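Local coordinates for uncharacterized protein (Parabacteroides distasonis, PDB 4KW2) that is of unknown function but adopts a xylose isomerase-like TIM barrel and may be an isomerase, at residues D76-L81 and F110-K115; P92-V97 and N236-I241. One frame throughout, in Å; residues are numbered along the deposited sequence.

How the interactions relate
Neither contact has a hydrogen bond between its segments, and both are buried, but they lie in different layers of the TIM barrel, with centres about 17 Å apart. Interaction 1, with its centre about 18 Å from the centre of the chain, is in the outer shell, where two neighbouring helices meet through a thiol, a ring, a leucine methyl and a lysine methylene. Interaction 2, with its centre about 3 Å from that of the chain, is purely aliphatic and joins two non-adjacent strands. Strand 91-98 lies between the two helices in sequence and ties the layers together: Phe95 of interaction 2 packs against Phe112 of interaction 1, with Phe112 CE2 at 4.1 Å from Phe95 CZ.

Interaction 1. Residues D76-L81 and F110-K115; sequences DNCALL and FAFAHK
Phe112 meets both Cys78 and Leu81 across the helix pair, and the partly exposed Lys115 meets Cys78 alone of the two. CB of Phe112 makes no contact with 76-81, and its CG is still 5.4 Å from Cys78 SG. The ring closes the gap because CG is anti to the backbone N (chi1 176°), which carries the ring toward helix 75-86. CD1 then comes to 4.1 Å from Cys78 SG, and CE1 to 3.9 Å. At the end of the ring, CZ meets Leu81 CD2 at 4.3 Å, one helical turn beyond the cysteine. The thiol sulfur lies 73° off the ring normal, an oblique sulfur-aromatic contact.

These helices, 75-86 and 103-116, are successive members of the outer layer of the TIM barrel, joined through strand 91-98. The axes of segments 76-81 and 110-115 make an angle of 49° and come no nearer than 11.1 Å, so side chains and not backbones fill the interface. Ile116, also of helix 103-116, packs on Cys78 and Leu81, and Leu69 and Tyr71, from a loop, touch Phe112.

Lys115 borders the thiol with its CE methylene: the chain bends at chi3 and chi4, bringing CE to 3.5 Å from Cys78 SG, while the terminal NZ stands farther off, at 4.6 Å from the same sulfur.

Interaction 2. Residues P92-V97 and N236-I241; sequences PIAFGV and NGLISI
Inside the closed, eight-stranded parallel barrel, Leu238 reaches across from the last strand to Ile93 and Ala94 on the third. The two strands are not hydrogen-bonded neighbours, since strands 23-27 and 50-53 come between them, and the nearest CA pair, Ile93 and Leu238, is 9.0 Å apart. Side chains must therefore span the gap.

On Leu238 the branch that does so is CD2. CG stands anti to the backbone N (chi1 173°), which extends the chain toward strand 91-98. CD2 touches Ile93 CG2 at 3.7 Å and Ala94 CB more loosely at 4.2 Å. It faces a pair of methyls, for Ile93 CG2 and Ala94 CB are themselves 4.0 Å apart. The other Leu238 methyl, CD1, takes a lesser share, 4.3 Å from Ile93 CG2.

Two consecutive residues of one strand pointing into the same interior is unusual for an extended chain. Here the helix-like backbone angles of Ile93 (phi -69°, psi -33°) break the extended course just before Ala94. Ile93 uses its short branch, while CG1 carries CD1 off in another direction. The Ile93 and Leu238 side chains run antiparallel past one another.

Both Ile93 and Leu238 lie near the start of their strands, placing the contact toward the N-terminal ends of the barrel strands. Farther along, Ser240 OG hydrogen-bonds Glu52 OE1 of strand 50-53. A bound sulfate, probably from the crystallisation liquor, lies about 5 Å from the Ile93 side chain.

Interaction 1. Residues D76-L81 and F110-K115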
loop_
_atom_site.group_PDB
_atom_site.type_symbol
_atom_site.label_atom_id
_atom_site.label_comp_id
_atom_site.label_asym_id
_atom_site.label_seq_id
_atom_site.Cartn_x
_atom_site.Cartn_y
_atom_site.Cartn_z
ATOM N N ASP A 76 2.348 -23.987 -31.199
ATOM C CA ASP A 76 0.901 -24.213 -31.230
ATOM C C ASP A 76 0.170 -23.327 -30.232
ATOM O O ASP A 76 -0.822 -22.689 -30.576
ATOM C CB ASP A 76 0.573 -25.677 -30.924
ATOM C CG ASP A 76 0.834 -26.599 -32.099
ATOM O OD1 ASP A 76 1.335 -26.132 -33.144
ATOM O OD2 ASP A 76 0.529 -27.804 -31.977
ATOM N N ASN A 77 0.663 -23.299 -28.997
ATOM C CA ASN A 77 0.072 -22.470 -27.950
ATOM C C ASN A 77 0.257 -20.974 -28.196
ATOM O O ASN A 77 -0.623 -20.181 -27.850
ATOM C CB ASN A 77 0.618 -22.858 -26.573
ATOM C CG ASN A 77 -0.050 -24.103 -26.010
ATOM O OD1 ASN A 77 -1.174 -24.443 -26.376
ATOM N ND2 ASN A 77 0.640 -24.784 -25.109
ATOM N N CYS A 78 1.393 -20.596 -28.781
ATOM C CA CYS A 78 1.607 -19.212 -29.224
ATOM C C CYS A 78 0.598 -18.797 -30.288
ATOM O O CYS A 78 0.075 -17.685 -30.252
ATOM C CB CYS A 78 3.022 -19.022 -29.771
ATOM S SG CYS A 78 4.299 -18.933 -28.497
ATOM N N ALA A 79 0.322 -19.692 -31.233
ATOM C CA ALA A 79 -0.651 -19.409 -32.285
ATOM C C ALA A 79 -2.058 -19.323 -31.704
ATOM O O ALA A 79 -2.857 -18.479 -32.108
ATOM C CB ALA A 79 -0.586 -20.465 -33.384
ATOM N N LEU A 80 -2.356 -20.194 -30.744
ATOM C CA LEU A 80 -3.650 -20.163 -30.077
ATOM C C LEU A 80 -3.811 -18.883 -29.250
ATOM O O LEU A 80 -4.884 -18.277 -29.239
ATOM C CB LEU A 80 -3.824 -21.396 -29.195
ATOM C CG LEU A 80 -5.193 -21.602 -28.545
ATOM C CD1 LEU A 80 -6.327 -21.518 -29.558
ATOM C CD2 LEU A 80 -5.217 -22.943 -27.822
ATOM N N LEU A 81 -2.744 -18.459 -28.585
ATOM C CA LEU A 81 -2.790 -17.227 -27.797
ATOM C C LEU A 81 -3.067 -16.020 -28.698
ATOM O O LEU A 81 -3.895 -15.176 -28.367
ATOM C CB LEU A 81 -1.485 -17.034 -27.010
ATOM C CG LEU A 81 -1.431 -15.845 -26.043
ATOM C CD1 LEU A 81 -2.579 -15.913 -25.052
ATOM C CD2 LEU A 81 -0.093 -15.805 -25.319
ATOM N N PHE A 110 12.253 -11.528 -25.393
ATOM C CA PHE A 110 12.098 -10.743 -26.622
ATOM C C PHE A 110 11.635 -11.593 -27.804
ATOM O O PHE A 110 10.836 -11.137 -28.618
ATOM C CB PHE A 110 13.407 -10.037 -26.992
ATOM C CG PHE A 110 13.578 -8.696 -26.338
ATOM C CD1 PHE A 110 13.981 -8.599 -25.013
ATOM C CD2 PHE A 110 13.343 -7.531 -27.049
ATOM C CE1 PHE A 110 14.139 -7.367 -24.408
ATOM C CE2 PHE A 110 13.500 -6.292 -26.451
ATOM C CZ PHE A 110 13.899 -6.210 -25.128
ATOM N N ALA A 111 12.152 -12.815 -27.911
ATOM C CA ALA A 111 11.715 -13.741 -28.961
ATOM C C ALA A 111 10.231 -14.054 -28.812
ATOM O O ALA A 111 9.491 -14.066 -29.792
ATOM C CB ALA A 111 12.527 -15.030 -28.916
ATOM N N PHE A 112 9.805 -14.303 -27.578
ATOM C CA PHE A 112 8.406 -14.598 -27.281
ATOM C C PHE A 112 7.494 -13.410 -27.588
ATOM O O PHE A 112 6.475 -13.563 -28.252
ATOM C CB PHE A 112 8.247 -15.005 -25.816
ATOM C CG PHE A 112 6.824 -15.237 -25.411
ATOM C CD1 PHE A 112 6.147 -16.365 -25.842
ATOM C CD2 PHE A 112 6.157 -14.326 -24.601
ATOM C CE1 PHE A 112 4.831 -16.588 -25.469
ATOM C CE2 PHE A 112 4.841 -14.538 -24.231
ATOM C CZ PHE A 112 4.178 -15.675 -24.662
ATOM N N ALA A 113 7.864 -12.231 -27.099
ATOM C CA ALA A 113 7.122 -11.008 -27.395
ATOM C C ALA A 113 6.904 -10.844 -28.897
ATOM O O ALA A 113 5.796 -10.549 -29.343
ATOM C CB ALA A 113 7.848 -9.796 -26.834
ATOM N N HIS A 114 7.967 -11.038 -29.667
ATOM C CA HIS A 114 7.902 -10.939 -31.122
ATOM C C HIS A 114 6.986 -12.006 -31.714
ATOM O O HIS A 114 6.185 -11.726 -32.600
ATOM C CB HIS A 114 9.303 -11.081 -31.715
ATOM C CG HIS A 114 9.328 -11.081 -33.211
ATOM N ND1 HIS A 114 9.321 -9.920 -33.954
ATOM C CD2 HIS A 114 9.358 -12.099 -34.103
ATOM C CE1 HIS A 114 9.345 -10.223 -35.239
ATOM N NE2 HIS A 114 9.366 -11.538 -35.357
ATOM N N LYS A 115 7.106 -13.228 -31.213
ATOM C CA LYS A 115 6.312 -14.346 -31.707
ATOM C C LYS A 115 4.811 -14.122 -31.477
ATOM O O LYS A 115 3.995 -14.467 -32.326
ATOM C CB LYS A 115 6.779 -15.649 -31.044
ATOM C CG LYS A 115 6.220 -16.915 -31.675
ATOM C CD LYS A 115 7.155 -18.111 -31.514
ATOM C CE LYS A 115 7.424 -18.463 -30.054
ATOM N NZ LYS A 115 8.723 -17.951 -29.522
#

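Interaction 2. Residues P92-V97 and N236-I241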
loop_
_atom_site.group_PDB
_atom_site.type_symbol
_atom_site.label_atom_id
_atom_site.label_comp_id
_atom_site.label_asym_id
_atom_site.label_seq_id
_atom_site.Cartn_x
_atom_site.Cartn_y
_atom_site.Cartn_z
ATOM N N PRO A 92 -2.280 -7.889 -28.157
ATOM C CA PRO A 92 -1.329 -8.200 -27.092
ATOM C C PRO A 92 -0.117 -7.295 -27.227
ATOM O O PRO A 92 0.982 -7.763 -27.498
ATOM C CB PRO A 92 -0.978 -9.657 -27.363
ATOM C CG PRO A 92 -1.057 -9.759 -28.849
ATOM C CD PRO A 92 -2.176 -8.850 -29.268
ATOM N N ILE A 93 -0.340 -6.003 -27.029
ATOM C CA ILE A 93 0.609 -4.959 -27.413
ATOM C C ILE A 93 1.881 -4.970 -26.565
ATOM O O ILE A 93 2.960 -4.652 -27.066
ATOM C CB ILE A 93 -0.062 -3.562 -27.344
ATOM C CG1 ILE A 93 0.753 -2.504 -28.091
ATOM C CG2 ILE A 93 -0.315 -3.122 -25.908
ATOM C CD1 ILE A 93 0.480 -2.493 -29.573
ATOM N N ALA A 94 1.762 -5.342 -25.294
ATOM C CA ALA A 94 2.904 -5.293 -24.396
ATOM C C ALA A 94 2.984 -6.498 -23.477
ATOM O O ALA A 94 1.977 -7.124 -23.160
ATOM C CB ALA A 94 2.864 -4.015 -23.568
ATOM N N PHE A 95 4.207 -6.809 -23.069
ATOM C CA PHE A 95 4.460 -7.717 -21.974
ATOM C C PHE A 95 5.411 -7.037 -21.003
ATOM O O PHE A 95 6.302 -6.301 -21.414
ATOM C CB PHE A 95 5.070 -9.021 -22.483
ATOM C CG PHE A 95 4.122 -9.842 -23.297
ATOM C CD1 PHE A 95 3.137 -10.593 -22.680
ATOM C CD2 PHE A 95 4.201 -9.854 -24.678
ATOM C CE1 PHE A 95 2.249 -11.346 -23.427
ATOM C CE2 PHE A 95 3.315 -10.605 -25.429
ATOM C CZ PHE A 95 2.337 -11.352 -24.802
ATOM N N GLY A 96 5.214 -7.296 -19.719
ATOM C CA GLY A 96 6.078 -6.761 -18.683
ATOM C C GLY A 96 5.319 -6.722 -17.375
ATOM O O GLY A 96 4.125 -7.021 -17.366
ATOM N N VAL A 97 5.983 -6.352 -16.275
ATOM C CA VAL A 97 7.353 -5.831 -16.296
ATOM C C VAL A 97 8.389 -6.942 -16.078
ATOM O O VAL A 97 8.363 -7.654 -15.071
ATOM C CB VAL A 97 7.551 -4.731 -15.232
ATOM C CG1 VAL A 97 8.949 -4.133 -15.322
ATOM C CG2 VAL A 97 6.495 -3.646 -15.381
ATOM N N ASN A 236 1.638 10.031 -27.355
ATOM C CA ASN A 236 1.039 9.095 -28.302
ATOM C C ASN A 236 1.459 7.646 -28.051
ATOM O O ASN A 236 1.438 6.824 -28.951
ATOM C CB ASN A 236 1.335 9.523 -29.749
ATOM C CG ASN A 236 2.818 9.666 -30.034
ATOM O OD1 ASN A 236 3.667 9.227 -29.255
ATOM N ND2 ASN A 236 3.138 10.290 -31.160
ATOM N N GLY A 237 1.818 7.338 -26.811
ATOM C CA GLY A 237 2.188 5.988 -26.435
ATOM C C GLY A 237 1.005 5.238 -25.865
ATOM O O GLY A 237 -0.140 5.497 -26.224
ATOM N N LEU A 238 1.292 4.316 -24.955
ATOM C CA LEU A 238 0.279 3.464 -24.356
ATOM C C LEU A 238 0.004 3.900 -22.922
ATOM O O LEU A 238 0.921 3.981 -22.110
ATOM C CB LEU A 238 0.754 2.009 -24.391
ATOM C CG LEU A 238 -0.075 0.946 -23.661
ATOM C CD1 LEU A 238 -1.426 0.754 -24.336
ATOM C CD2 LEU A 238 0.691 -0.365 -23.587
ATOM N N ILE A 239 -1.259 4.189 -22.620
ATOM C CA ILE A 239 -1.707 4.362 -21.243
ATOM C C ILE A 239 -2.154 2.993 -20.761
ATOM O O ILE A 239 -3.170 2.460 -21.214
ATOM C CB ILE A 239 -2.886 5.347 -21.105
ATOM C CG1 ILE A 239 -2.544 6.696 -21.729
ATOM C CG2 ILE A 239 -3.243 5.545 -19.636
ATOM C CD1 ILE A 239 -3.713 7.661 -21.738
ATOM N N SER A 240 -1.387 2.430 -19.841
ATOM C CA SER A 240 -1.627 1.091 -19.354
ATOM C C SER A 240 -2.191 1.175 -17.938
ATOM O O SER A 240 -1.475 1.533 -16.992
ATOM C CB SER A 240 -0.322 0.304 -19.384
ATOM O OG SER A 240 -0.585 -1.075 -19.309
ATOM N N ILE A 241 -3.473 0.854 -17.794
ATOM C CA ILE A 241 -4.164 1.064 -16.533
ATOM C C ILE A 241 -4.241 -0.196 -15.666
ATOM O O ILE A 241 -4.379 -1.321 -16.156
ATOM C CB ILE A 241 -5.581 1.658 -16.732
ATOM C CG1 ILE A 241 -6.568 0.620 -17.269
ATOM C CG2 ILE A 241 -5.530 2.859 -17.669
ATOM C CD1 ILE A 241 -7.863 0.582 -16.493
#